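Side-chain contact in decapping and exoribonuclease protein 1 (Kluyveromyces lactis, PDB 4GPS), which hydrolyses NAD caps and other caps from the 5' ends of RNAs and degrades RNA as a 5'-3' exoribonuclease that depends on divalent metal ions: residues I264-G267 with I273-L276. Sequence-based numbering, arbitrary orientation.
Sequences IVHG and IDLL
His-266 reaches from one strand of a beta hairpin to Asp-274 on the other. The hairpin, strands 259-268 and 273-285, belongs to the RAI1-like PD-(D/E)XK nuclease fold, and further along its second strand lies the metal-binding Asp-282. Gly-267 and Leu-275 form an antiparallel hydrogen-bonded pair. In it Gly-267 N donates to Leu-275 O at 3.0 Å. Leu-275 N returns a bond to Gly-267 O at 2.8 Å. His-266 and Leu-276 make the adjoining non-hydrogen-bonded pair, both on the face covered by helix 156-167.

Followed outward, the histidine begins with CB, which has Leu-275 O 4.1 Å away and Leu-276 CD1 at 4.2 Å. With CG anti to the backbone N (chi1 -179°), the ring swings over the partner strand, and CG and CD2 pass Leu-275 O obliquely. At the far end CE1 and NE2 arrive beside the carboxylate of Asp-274, whose plane is turned 70° from the ring; NE2 lies 3.4 Å from Asp-274 OD2. A water in the ring plane joins the two, 2.8 Å from His-266 NE2 and donating to Asp-274 OD2. The imidazole suits this partly exposed place because its ring can meet that of Tyr-167, the two planes at about 45°, while NE2 holds the water.

Further along this face Leu-276, an apolar residue fit for burial beneath Tyr-164 and Tyr-167, sets CD1 3.8 Å from Ile-264 CG2.

A leucine in place of His-266 would probably leave the water without its nitrogen partner and Asp-274 OD2 without the imidazole beside it. Asp-274 would still keep its salt bridge from OD1 to Lys-175. The carboxylate thus serves a lysine through one oxygen and the water through the other, and its negative charge, though shared with Lys-175, may somewhat favour a protonated His-266.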
loop_
_atom_site.group_PDB
_atom_site.type_symbol
_atom_site.label_atom_id
_atom_site.label_comp_id
_atom_site.label_asym_id
_atom_site.label_seq_id
_atom_site.Cartn_x
_atom_site.Cartn_y
_atom_site.Cartn_z
ATOM N N ILE A 264 -3.598 -5.314 10.636
ATOM C CA ILE A 264 -3.536 -3.972 11.162
ATOM C C ILE A 264 -2.116 -3.818 11.682
ATOM O O ILE A 264 -1.726 -4.536 12.598
ATOM C CB ILE A 264 -4.543 -3.752 12.287
ATOM C CG1 ILE A 264 -5.951 -3.482 11.742
ATOM C CG2 ILE A 264 -4.228 -2.434 12.956
ATOM C CD1 ILE A 264 -6.505 -4.423 10.820
ATOM N N VAL A 265 -1.336 -2.908 11.087
ATOM C CA VAL A 265 0.051 -2.725 11.514
ATOM C C VAL A 265 0.341 -1.358 12.136
ATOM O O VAL A 265 -0.336 -0.368 11.840
ATOM C CB VAL A 265 1.057 -2.984 10.340
ATOM C CG1 VAL A 265 0.834 -4.419 9.720
ATOM C CG2 VAL A 265 0.908 -1.931 9.307
ATOM N N HIS A 266 1.347 -1.322 13.011
ATOM C CA HIS A 266 1.746 -0.095 13.685
ATOM C C HIS A 266 3.233 0.127 13.452
ATOM O O HIS A 266 4.043 -0.804 13.483
ATOM C CB HIS A 266 1.429 -0.182 15.192
ATOM C CG HIS A 266 1.779 1.048 15.974
ATOM N ND1 HIS A 266 3.039 1.282 16.477
ATOM C CD2 HIS A 266 1.022 2.103 16.363
ATOM C CE1 HIS A 266 3.048 2.424 17.144
ATOM N NE2 HIS A 266 1.833 2.940 17.090
ATOM N N GLY A 267 3.591 1.378 13.218
ATOM C CA GLY A 267 4.971 1.670 12.950
ATOM C C GLY A 267 5.283 3.105 13.244
ATOM O O GLY A 267 4.398 3.957 13.306
ATOM N N ILE A 273 5.688 11.168 15.157
ATOM C CA ILE A 273 4.627 10.535 14.393
ATOM C C ILE A 273 4.636 8.997 14.270
ATOM O O ILE A 273 5.660 8.424 13.947
ATOM C CB ILE A 273 4.672 11.126 12.947
ATOM C CG1 ILE A 273 4.399 12.623 12.992
ATOM C CG2 ILE A 273 3.714 10.378 12.015
ATOM C CD1 ILE A 273 4.754 13.321 11.650
ATOM N N ASP A 274 3.490 8.351 14.518
ATOM C CA ASP A 274 3.342 6.900 14.347
ATOM C C ASP A 274 2.232 6.727 13.321
ATOM O O ASP A 274 1.455 7.648 13.099
ATOM C CB ASP A 274 2.880 6.158 15.627
ATOM C CG ASP A 274 3.987 5.952 16.630
ATOM O OD1 ASP A 274 5.162 5.987 16.230
ATOM O OD2 ASP A 274 3.671 5.751 17.825
ATOM N N LEU A 275 2.148 5.534 12.732
ATOM C CA LEU A 275 1.109 5.207 11.777
ATOM C C LEU A 275 0.404 3.914 12.203
ATOM O O LEU A 275 1.064 2.948 12.587
ATOM C CB LEU A 275 1.702 4.979 10.389
ATOM C CG LEU A 275 2.256 6.108 9.540
ATOM C CD1 LEU A 275 2.183 5.639 8.070
ATOM C CD2 LEU A 275 1.469 7.396 9.748
ATOM N N LEU A 276 -0.928 3.890 12.156
ATOM C CA LEU A 276 -1.683 2.673 12.480
ATOM C C LEU A 276 -2.418 2.466 11.152
ATOM O O LEU A 276 -3.310 3.222 10.807
ATOM C CB LEU A 276 -2.672 2.915 13.614
ATOM C CG LEU A 276 -3.518 1.693 13.934
ATOM C CD1 LEU A 276 -2.683 0.615 14.591
ATOM C CD2 LEU A 276 -4.618 2.106 14.877
HETATM O O HOH W 1 1.260 5.379 18.290
#